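Local atomic coordinates of type II restriction enzyme NlaIV (PDB entry 6QM2), a protein that recognises the double-stranded DNA sequence 5'-GGNNCC-3' and cleaves it at its centre, leaving blunt-ended fragments with 5'-phosphates. Residues N26-F31 with D37-Q42; N48-W53 with L126-D131; E200-N205 with H210-W215. All blocks are in the same frame, centred on the assembly; numbering follows the deposited sequence. Where two conformers were deposited one is given.

Contact 1. Residues N26-F31 with D37-Q42; sequences NGQIRF and DIIVKQ
The delta methyl of Ile-39 is the bump here, wedged between the side chains of Gln-28 and Arg-30. CD1 lies 3.5 Å from Gln-28 NE2, and it also meets the in-plane edge of the Arg-30 guanidinium, nearest NH2. With CG1 swung anti to the backbone N (chi1 -162°), Ile-39 reaches across to fill this hollow. Arg-30 runs extended from CG to NE over the Ile-38 peptide, which lies against one guanidinium face. Its NE forms a salt bridge to Asp-37 OD1 at 2.7 Å; the oxygen is met on its anti side but tilted 26° from the carboxylate plane, and the N-H...O angle is only 134°. The other face of the hairpin is apolar: Val-40 CG2 presses on Phe-31 CB (3.9 Å), while Ile-29 CG2 rests on Val-40 CB (3.7 Å). Between the faces, Phe-31 and Ile-38 form an antiparallel hydrogen-bonded pair, with N-H to O=C bonds in both directions. This two-stranded beta hairpin, 27-33 with 36-40, leans through Ile-29 on Val-45 and Val-46 of helix 44-60. Residues 27-31 also pair antiparallel with a strand of the second subunit, continuing the sheet across the interface, and the Phe-31 ring meets Trp-53 of that subunit.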
loop_
_atom_site.group_PDB
_atom_site.type_symbol
_atom_site.label_atom_id
_atom_site.label_comp_id
_atom_site.label_asym_id
_atom_site.label_seq_id
_atom_site.Cartn_x
_atom_site.Cartn_y
_atom_site.Cartn_z
ATOM N N ASN A 26 -14.471 0.140 -18.891
ATOM C CA ASN A 26 -14.267 1.066 -17.781
ATOM C C ASN A 26 -14.393 0.284 -16.476
ATOM O O ASN A 26 -15.106 -0.719 -16.415
ATOM C CB ASN A 26 -15.289 2.209 -17.838
ATOM C CG ASN A 26 -15.032 3.172 -18.992
ATOM O OD1 ASN A 26 -13.885 3.490 -19.315
ATOM N ND2 ASN A 26 -16.106 3.649 -19.609
ATOM N N GLY A 27 -13.693 0.748 -15.444
ATOM C CA GLY A 27 -13.680 0.082 -14.137
ATOM C C GLY A 27 -13.221 1.011 -13.032
ATOM O O GLY A 27 -12.749 2.111 -13.307
ATOM N N GLN A 28 -13.354 0.568 -11.784
ATOM C CA GLN A 28 -13.012 1.399 -10.623
ATOM C C GLN A 28 -13.024 0.619 -9.305
ATOM O O GLN A 28 -13.825 -0.300 -9.129
ATOM C CB GLN A 28 -13.981 2.583 -10.519
ATOM C CG GLN A 28 -15.449 2.213 -10.691
ATOM C CD GLN A 28 -16.374 3.392 -10.468
ATOM O OE1 GLN A 28 -17.306 3.315 -9.667
ATOM N NE2 GLN A 28 -16.119 4.494 -11.174
ATOM N N ILE A 29 -12.144 1.007 -8.383
ATOM C CA ILE A 29 -12.127 0.438 -7.029
ATOM C C ILE A 29 -13.180 1.199 -6.234
ATOM O O ILE A 29 -13.338 2.410 -6.413
ATOM C CB ILE A 29 -10.753 0.575 -6.326
ATOM C CG1 ILE A 29 -9.615 0.029 -7.201
ATOM C CG2 ILE A 29 -10.763 -0.163 -4.986
ATOM C CD1 ILE A 29 -8.233 0.442 -6.739
ATOM N N ARG A 30 -13.891 0.494 -5.357
ATOM C CA ARG A 30 -15.000 1.092 -4.618
ATOM C C ARG A 30 -15.175 0.438 -3.245
ATOM O O ARG A 30 -15.176 -0.788 -3.137
ATOM C CB ARG A 30 -16.291 0.994 -5.453
ATOM C CG ARG A 30 -17.204 2.201 -5.305
ATOM C CD ARG A 30 -18.190 2.369 -6.450
ATOM N NE ARG A 30 -18.939 3.623 -6.307
ATOM C CZ ARG A 30 -18.481 4.851 -6.592
ATOM N NH1 ARG A 30 -19.275 5.905 -6.404
ATOM N NH2 ARG A 30 -17.248 5.050 -7.060
ATOM N N PHE A 31 -15.312 1.265 -2.205
ATOM C CA PHE A 31 -15.478 0.787 -0.829
ATOM C C PHE A 31 -16.905 1.026 -0.357
ATOM O O PHE A 31 -17.369 2.161 -0.336
ATOM C CB PHE A 31 -14.496 1.492 0.114
ATOM C CG PHE A 31 -14.689 1.135 1.567
ATOM C CD1 PHE A 31 -14.596 -0.187 1.988
ATOM C CD2 PHE A 31 -14.969 2.117 2.513
ATOM C CE1 PHE A 31 -14.775 -0.523 3.324
ATOM C CE2 PHE A 31 -15.145 1.787 3.851
ATOM C CZ PHE A 31 -15.050 0.465 4.257
ATOM N N ASP A 37 -21.180 4.324 -0.324
ATOM C CA ASP A 37 -20.075 3.797 -1.110
ATOM C C ASP A 37 -19.291 4.958 -1.717
ATOM O O ASP A 37 -19.875 5.981 -2.082
ATOM C CB ASP A 37 -20.578 2.804 -2.173
ATOM C CG ASP A 37 -21.368 3.463 -3.293
ATOM O OD1 ASP A 37 -20.744 3.949 -4.261
ATOM O OD2 ASP A 37 -22.616 3.461 -3.218
ATOM N N ILE A 38 -17.971 4.802 -1.802
ATOM C CA ILE A 38 -17.090 5.850 -2.324
ATOM C C ILE A 38 -16.102 5.285 -3.329
ATOM O O ILE A 38 -15.728 4.116 -3.250
ATOM C CB ILE A 38 -16.294 6.549 -1.194
ATOM C CG1 ILE A 38 -15.281 5.585 -0.543
ATOM C CG2 ILE A 38 -17.249 7.107 -0.148
ATOM C CD1 ILE A 38 -14.377 6.216 0.490
ATOM N N ILE A 39 -15.667 6.137 -4.253
ATOM C CA ILE A 39 -14.541 5.829 -5.130
ATOM C C ILE A 39 -13.278 5.699 -4.270
ATOM O O ILE A 39 -13.145 6.381 -3.250
ATOM C CB ILE A 39 -14.361 6.920 -6.227
ATOM C CG1 ILE A 39 -13.496 6.407 -7.387
ATOM C CG2 ILE A 39 -13.793 8.221 -5.655
ATOM C CD1 ILE A 39 -14.252 5.561 -8.385
ATOM N N VAL A 40 -12.376 4.808 -4.670
ATOM C CA VAL A 40 -11.067 4.674 -4.036
ATOM C C VAL A 40 -10.010 5.016 -5.083
ATOM O O VAL A 40 -9.984 4.418 -6.161
ATOM C CB VAL A 40 -10.863 3.254 -3.476
ATOM C CG1 VAL A 40 -9.450 3.077 -2.922
ATOM C CG2 VAL A 40 -11.922 2.954 -2.418
ATOM N N LYS A 41 -9.146 5.976 -4.756
ATOM C CA LYS A 41 -8.195 6.542 -5.717
ATOM C C LYS A 41 -6.724 6.233 -5.400
ATOM O O LYS A 41 -5.836 6.922 -5.905
ATOM C CB LYS A 41 -8.393 8.060 -5.804
ATOM C CG LYS A 41 -9.822 8.505 -6.080
ATOM C CD LYS A 41 -9.904 10.016 -6.227
ATOM C CE LYS A 41 -11.332 10.517 -6.094
ATOM N NZ LYS A 41 -11.404 12.002 -6.115
ATOM N N GLN A 42 -6.455 5.207 -4.590
ATOM C CA GLN A 42 -5.071 4.784 -4.336
ATOM C C GLN A 42 -4.531 4.081 -5.581
ATOM O O GLN A 42 -5.058 3.048 -5.996
ATOM C CB GLN A 42 -4.979 3.880 -3.111
ATOM C CG GLN A 42 -5.366 4.587 -1.821
ATOM C CD GLN A 42 -5.165 3.738 -0.577
ATOM O OE1 GLN A 42 -4.558 2.665 -0.622
ATOM N NE2 GLN A 42 -5.676 4.222 0.549
HETATM O O HOH W 1 -10.921 3.475 -8.606
#

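Contact 2. Residues N48-W53 with L126-D131; sequences NIIQEW and LIFGYD
One face of the Phe-128 ring is filled by Ile-50, whose CG2 methyl sits over the ring centre. CG2 stands 3.5 Å from the ring centroid and 14° off the normal, a CH-pi contact well inside the ring outline. Trp-53, one helical turn further on, brings CZ3 to 4.3 Å from Phe-128 CE2, where the two aromatic groups meet obliquely. Ile-50 holds its CG2 anti to the backbone N, with CG1 at chi1 -57°, which places the branch methyl over the Phe-128 ring and presents it alone to that face. No hydrogen bond crosses between 48-53 and 126-131, and the three touching residues are all buried. Helix 44-60 here packs on an interior strand of the mixed sheet that forms the core of the PD-(D/E)XK nuclease fold; strand 124-132 runs parallel to 88-95 and antiparallel to 138-147. Next to it, strand 88-95 carries Glu-90 and Lys-92, which with Asp-76 match the PD-(D/E)XK sequence pattern. Phe-128 also packs on Val-91, Ile-140 and Leu-143, extending the hydrophobic layer along the sheet. Trp-53 faces the dimer interface too: its one indole N-H, on NE1, is shared between the backbone oxygens of Leu-33 and Val-36 of the second subunit.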
loop_
_atom_site.group_PDB
_atom_site.type_symbol
_atom_site.label_atom_id
_atom_site.label_comp_id
_atom_site.label_asym_id
_atom_site.label_seq_id
_atom_site.Cartn_x
_atom_site.Cartn_y
_atom_site.Cartn_z
ATOM N N ASN A 48 -1.648 -4.473 -8.220
ATOM C CA ASN A 48 -1.755 -5.704 -7.417
ATOM C C ASN A 48 -3.094 -6.424 -7.584
ATOM O O ASN A 48 -3.174 -7.638 -7.368
ATOM C CB ASN A 48 -1.548 -5.401 -5.925
ATOM C CG ASN A 48 -0.165 -4.849 -5.615
ATOM O OD1 ASN A 48 0.829 -5.211 -6.252
ATOM N ND2 ASN A 48 -0.097 -3.970 -4.622
ATOM N N ILE A 49 -4.133 -5.674 -7.958
ATOM C CA ILE A 49 -5.500 -6.183 -8.023
ATOM C C ILE A 49 -5.936 -6.651 -9.420
ATOM O O ILE A 49 -6.909 -7.396 -9.522
ATOM C CB ILE A 49 -6.497 -5.147 -7.414
ATOM C CG1 ILE A 49 -7.578 -5.856 -6.594
ATOM C CG2 ILE A 49 -7.127 -4.234 -8.463
ATOM C CD1 ILE A 49 -7.086 -6.381 -5.257
ATOM N N ILE A 50 -5.236 -6.239 -10.480
ATOM C CA ILE A 50 -5.558 -6.714 -11.840
ATOM C C ILE A 50 -5.358 -8.229 -11.907
ATOM O O ILE A 50 -6.171 -8.938 -12.496
ATOM C CB ILE A 50 -4.699 -6.059 -12.960
ATOM C CG1 ILE A 50 -4.803 -4.523 -12.972
ATOM C CG2 ILE A 50 -5.092 -6.603 -14.335
ATOM C CD1 ILE A 50 -6.169 -3.949 -13.292
ATOM N N GLN A 51 -4.275 -8.715 -11.302
ATOM C CA GLN A 51 -4.009 -10.154 -11.210
ATOM C C GLN A 51 -5.168 -10.903 -10.532
ATOM O O GLN A 51 -5.590 -11.956 -11.010
ATOM C CB GLN A 51 -2.687 -10.407 -10.466
ATOM C CG GLN A 51 -2.229 -11.862 -10.471
ATOM C CD GLN A 51 -0.855 -12.062 -9.853
ATOM O OE1 GLN A 51 0.068 -11.271 -10.074
ATOM N NE2 GLN A 51 -0.709 -13.137 -9.081
ATOM N N GLU A 52 -5.685 -10.338 -9.441
ATOM C CA GLU A 52 -6.812 -10.929 -8.708
ATOM C C GLU A 52 -8.080 -10.918 -9.566
ATOM O O GLU A 52 -8.873 -11.861 -9.524
ATOM C CB GLU A 52 -7.094 -10.176 -7.394
ATOM C CG GLU A 52 -5.913 -9.986 -6.444
ATOM C CD GLU A 52 -5.292 -11.291 -5.997
ATOM O OE1 GLU A 52 -5.907 -11.975 -5.154
ATOM O OE2 GLU A 52 -4.188 -11.622 -6.481
ATOM N N TRP A 53 -8.262 -9.837 -10.323
ATOM C CA TRP A 53 -9.416 -9.660 -11.206
ATOM C C TRP A 53 -9.458 -10.673 -12.341
ATOM O O TRP A 53 -10.528 -11.194 -12.660
ATOM C CB TRP A 53 -9.434 -8.239 -11.784
ATOM C CG TRP A 53 -10.513 -8.001 -12.792
ATOM C CD1 TRP A 53 -11.784 -7.577 -12.546
ATOM C CD2 TRP A 53 -10.415 -8.177 -14.208
ATOM N NE1 TRP A 53 -12.485 -7.475 -13.720
ATOM C CE2 TRP A 53 -11.669 -7.838 -14.758
ATOM C CE3 TRP A 53 -9.389 -8.593 -15.065
ATOM C CZ2 TRP A 53 -11.926 -7.894 -16.133
ATOM C CZ3 TRP A 53 -9.644 -8.647 -16.437
ATOM C CH2 TRP A 53 -10.904 -8.301 -16.955
ATOM N N LEU A 126 0.849 -12.014 -19.681
ATOM C CA LEU A 126 -0.302 -11.174 -20.006
ATOM C C LEU A 126 -0.109 -9.854 -19.273
ATOM O O LEU A 126 -0.238 -9.800 -18.049
ATOM C CB LEU A 126 -1.612 -11.848 -19.582
ATOM C CG LEU A 126 -2.923 -11.117 -19.913
ATOM C CD1 LEU A 126 -3.136 -11.027 -21.416
ATOM C CD2 LEU A 126 -4.099 -11.814 -19.243
ATOM N N ILE A 127 0.201 -8.797 -20.024
ATOM C CA ILE A 127 0.595 -7.510 -19.443
ATOM C C ILE A 127 -0.482 -6.440 -19.659
ATOM O O ILE A 127 -0.779 -6.085 -20.795
ATOM C CB ILE A 127 1.936 -7.013 -20.029
ATOM C CG1 ILE A 127 2.997 -8.124 -19.973
ATOM C CG2 ILE A 127 2.423 -5.787 -19.264
ATOM C CD1 ILE A 127 4.289 -7.790 -20.689
ATOM N N PHE A 128 -1.035 -5.921 -18.562
ATOM C CA PHE A 128 -2.022 -4.832 -18.599
ATOM C C PHE A 128 -1.345 -3.469 -18.427
ATOM O O PHE A 128 -0.810 -3.174 -17.356
ATOM C CB PHE A 128 -3.052 -4.995 -17.475
ATOM C CG PHE A 128 -3.925 -6.208 -17.611
ATOM C CD1 PHE A 128 -3.465 -7.461 -17.221
ATOM C CD2 PHE A 128 -5.224 -6.093 -18.092
ATOM C CE1 PHE A 128 -4.276 -8.580 -17.332
ATOM C CE2 PHE A 128 -6.040 -7.207 -18.205
ATOM C CZ PHE A 128 -5.566 -8.452 -17.823
ATOM N N GLY A 129 -1.372 -2.646 -19.474
ATOM C CA GLY A 129 -0.974 -1.238 -19.374
ATOM C C GLY A 129 -2.171 -0.400 -18.957
ATOM O O GLY A 129 -2.956 0.017 -19.808
ATOM N N TYR A 130 -2.312 -0.156 -17.653
ATOM C CA TYR A 130 -3.499 0.520 -17.104
ATOM C C TYR A 130 -3.309 2.027 -16.919
ATOM O O TYR A 130 -2.194 2.543 -17.015
ATOM C CB TYR A 130 -3.940 -0.130 -15.784
ATOM C CG TYR A 130 -3.042 0.117 -14.586
ATOM C CD1 TYR A 130 -3.188 1.260 -13.802
ATOM C CD2 TYR A 130 -2.071 -0.810 -14.214
ATOM C CE1 TYR A 130 -2.376 1.486 -12.699
ATOM C CE2 TYR A 130 -1.257 -0.596 -13.111
ATOM C CZ TYR A 130 -1.413 0.554 -12.357
ATOM O OH TYR A 130 -0.613 0.773 -11.261
ATOM N N ASP A 131 -4.422 2.712 -16.654
ATOM C CA ASP A 131 -4.444 4.158 -16.388
ATOM C C ASP A 131 -5.603 4.492 -15.452
ATOM O O ASP A 131 -6.701 3.961 -15.623
ATOM C CB ASP A 131 -4.594 4.936 -17.704
ATOM C CG ASP A 131 -4.474 6.447 -17.521
ATOM O OD1 ASP A 131 -5.423 7.073 -16.998
ATOM O OD2 ASP A 131 -3.436 7.013 -17.925
#

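Contact 3. Residues E200-N205 with H210-W215; sequences ETVYQN and HNASLW
Val-202 straddles Ala-212 and Trp-215 with its two methyls, because CG1 stands anti to the backbone N (chi1 169°) and CG2 lies beside that nitrogen. Trp-215 likewise holds CG anti to its own N, which carries the indole back to the valine. CG1 takes the earlier part of the partner segment, touching Ala-212 CB at 3.8 Å. CG2 takes the later part: it lies over one face of the indole, displaced toward the rim, and its distance to the centroid of the five-membered ring of Trp-215 is 4.0 Å. At 23° off the ring normal this is a CH-pi contact, and the two side chains cross at about a right angle. The indole edge is occupied as well, by the backbone oxygen of Asn-211, which lies in the ring plane.

The two segments flank the loop that joins helix 191-204 to helix 215-227. Helix 191-204 ends, Asn-205 is the first residue to leave helical backbone angles, and the chain doubles back so that Trp-215 opens helix 215-227 beside the helix just finished. Tyr-203 and Ala-212 have the nearest CA atoms across the segments, 5.1 Å apart. The alanine methyl fills the gap: Ala-212 CB is 3.9 Å from Tyr-203 CB and lies near the plane of the tyrosine ring, at its edge. No hydrogen bond joins 200-205 to 210-215; the contact is van der Waals, mostly between apolar groups, with Val-202 CG1 also near Asn-211 O. Polar links lie in the residues between, where Thr-208 OG1 bonds Val-202 O and Arg-209 NE bonds Tyr-203 O, tying the loop to the last turn of the helix. Arg-209 also makes a cation-pi contact with Tyr-203. Trp-215 also packs on Ile-114 and Ile-115 of helix 107-116, and its NE1 gives a weak hydrogen bond to Ser-111 O.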
loop_
_atom_site.group_PDB
_atom_site.type_symbol
_atom_site.label_atom_id
_atom_site.label_comp_id
_atom_site.label_asym_id
_atom_site.label_seq_id
_atom_site.Cartn_x
_atom_site.Cartn_y
_atom_site.Cartn_z
ATOM N N GLU A 200 25.895 -15.416 -19.349
ATOM C CA GLU A 200 27.029 -14.526 -19.113
ATOM C C GLU A 200 26.844 -13.738 -17.822
ATOM O O GLU A 200 27.785 -13.613 -17.033
ATOM C CB GLU A 200 27.255 -13.584 -20.305
ATOM C CG GLU A 200 28.571 -12.813 -20.271
ATOM C CD GLU A 200 29.792 -13.703 -20.114
ATOM O OE1 GLU A 200 29.802 -14.825 -20.669
ATOM O OE2 GLU A 200 30.741 -13.281 -19.425
ATOM N N THR A 201 25.628 -13.238 -17.603
ATOM C CA THR A 201 25.280 -12.553 -16.353
ATOM C C THR A 201 25.601 -13.395 -15.115
ATOM O O THR A 201 26.012 -12.849 -14.092
ATOM C CB THR A 201 23.792 -12.149 -16.318
ATOM O OG1 THR A 201 23.462 -11.429 -17.509
ATOM C CG2 THR A 201 23.488 -11.261 -15.119
ATOM N N VAL A 202 25.420 -14.713 -15.213
ATOM C CA VAL A 202 25.774 -15.626 -14.123
ATOM C C VAL A 202 27.252 -15.457 -13.751
ATOM O O VAL A 202 27.585 -15.371 -12.571
ATOM C CB VAL A 202 25.450 -17.112 -14.463
ATOM C CG1 VAL A 202 26.068 -18.069 -13.453
ATOM C CG2 VAL A 202 23.945 -17.347 -14.501
ATOM N N TYR A 203 28.121 -15.402 -14.759
ATOM C CA TYR A 203 29.562 -15.218 -14.540
ATOM C C TYR A 203 29.920 -13.800 -14.094
ATOM O O TYR A 203 30.771 -13.624 -13.215
ATOM C CB TYR A 203 30.349 -15.571 -15.805
ATOM C CG TYR A 203 31.838 -15.362 -15.662
ATOM C CD1 TYR A 203 32.574 -16.086 -14.727
ATOM C CD2 TYR A 203 32.512 -14.432 -16.448
ATOM C CE1 TYR A 203 33.939 -15.898 -14.589
ATOM C CE2 TYR A 203 33.878 -14.237 -16.316
ATOM C CZ TYR A 203 34.586 -14.972 -15.386
ATOM O OH TYR A 203 35.939 -14.779 -15.253
ATOM N N GLN A 204 29.286 -12.805 -14.723
ATOM C CA GLN A 204 29.493 -11.385 -14.387
ATOM C C GLN A 204 29.177 -11.088 -12.925
ATOM O O GLN A 204 29.911 -10.365 -12.264
ATOM C CB GLN A 204 28.630 -10.480 -15.277
ATOM C CG GLN A 204 29.071 -10.415 -16.737
ATOM C CD GLN A 204 28.105 -9.637 -17.620
ATOM O OE1 GLN A 204 26.984 -9.318 -17.213
ATOM N NE2 GLN A 204 28.534 -9.331 -18.843
ATOM N N ASN A 205 28.078 -11.660 -12.442
ATOM C CA ASN A 205 27.598 -11.471 -11.076
ATOM C C ASN A 205 28.464 -12.276 -10.102
ATOM O O ASN A 205 28.461 -13.499 -10.171
ATOM C CB ASN A 205 26.135 -11.928 -11.007
ATOM C CG ASN A 205 25.505 -11.743 -9.639
ATOM O OD1 ASN A 205 26.132 -11.259 -8.694
ATOM N ND2 ASN A 205 24.237 -12.126 -9.535
ATOM N N HIS A 210 30.036 -18.897 -8.828
ATOM C CA HIS A 210 30.419 -20.259 -8.417
ATOM C C HIS A 210 29.846 -21.374 -9.306
ATOM O O HIS A 210 30.481 -22.420 -9.447
ATOM C CB HIS A 210 30.068 -20.526 -6.935
ATOM C CG HIS A 210 28.597 -20.483 -6.630
ATOM N ND1 HIS A 210 27.984 -19.382 -6.072
ATOM C CD2 HIS A 210 27.621 -21.408 -6.799
ATOM C CE1 HIS A 210 26.695 -19.626 -5.917
ATOM N NE2 HIS A 210 26.447 -20.848 -6.353
ATOM N N ASN A 211 28.669 -21.155 -9.896
ATOM C CA ASN A 211 28.061 -22.143 -10.813
ATOM C C ASN A 211 27.940 -21.624 -12.258
ATOM O O ASN A 211 27.000 -21.962 -12.986
ATOM C CB ASN A 211 26.724 -22.704 -10.251
ATOM C CG ASN A 211 25.682 -21.632 -9.949
ATOM O OD1 ASN A 211 25.898 -20.443 -10.156
ATOM N ND2 ASN A 211 24.538 -22.068 -9.443
ATOM N N ALA A 212 28.930 -20.832 -12.670
ATOM C CA ALA A 212 28.996 -20.282 -14.022
ATOM C C ALA A 212 29.692 -21.226 -14.994
ATOM O O ALA A 212 29.401 -21.206 -16.190
ATOM C CB ALA A 212 29.717 -18.947 -14.000
ATOM N N SER A 213 30.615 -22.038 -14.480
ATOM C CA SER A 213 31.444 -22.907 -15.314
ATOM C C SER A 213 30.605 -23.915 -16.099
ATOM O O SER A 213 30.697 -23.995 -17.323
ATOM C CB SER A 213 32.485 -23.636 -14.454
ATOM O OG SER A 213 33.418 -24.336 -15.253
ATOM N N LEU A 214 29.756 -24.644 -15.388
ATOM C CA LEU A 214 28.980 -25.726 -15.988
ATOM C C LEU A 214 27.674 -25.254 -16.648
ATOM O O LEU A 214 27.067 -26.013 -17.405
ATOM C CB LEU A 214 28.681 -26.798 -14.924
ATOM C CG LEU A 214 29.856 -27.292 -14.053
ATOM C CD1 LEU A 214 29.399 -28.389 -13.098
ATOM C CD2 LEU A 214 31.029 -27.774 -14.900
ATOM N N TRP A 215 27.278 -24.003 -16.390
ATOM C CA TRP A 215 25.923 -23.486 -16.686
ATOM C C TRP A 215 25.373 -23.787 -18.088
ATOM O O TRP A 215 24.217 -24.197 -18.215
ATOM C CB TRP A 215 25.849 -21.963 -16.434
ATOM C CG TRP A 215 24.464 -21.481 -16.129
ATOM C CD1 TRP A 215 23.931 -21.283 -14.892
ATOM C CD2 TRP A 215 23.432 -21.156 -17.071
ATOM N NE1 TRP A 215 22.627 -20.855 -14.997
ATOM C CE2 TRP A 215 22.294 -20.772 -16.323
ATOM C CE3 TRP A 215 23.357 -21.152 -18.471
ATOM C CZ2 TRP A 215 21.092 -20.384 -16.930
ATOM C CZ3 TRP A 215 22.159 -20.772 -19.078
ATOM C CH2 TRP A 215 21.043 -20.390 -18.304
#

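Overall arrangement
Contacts 1, 2 and 3 follow one another along the chain without overlap. Contacts 1 and 2 are neighbours, their centres 15 Å apart; strand 36-40 and helix 44-60 follow each other in the chain. Both face the second subunit, and they meet reciprocally: the hairpin of contact 1 in one chain packs on the helix of contact 2 in the other. Contact 3 lies on the opposite side of the chain's centre, 47 Å from contact 1 and 34 Å from contact 2 between centres, and no other chain of the assembly touches it. Contact 2 is the one in the nuclease core; the Phe-128 side chain is about 14 Å from a bound potassium ion. A sodium ion is held by Ser-68, Asn-70, Met-73 and Pro-75.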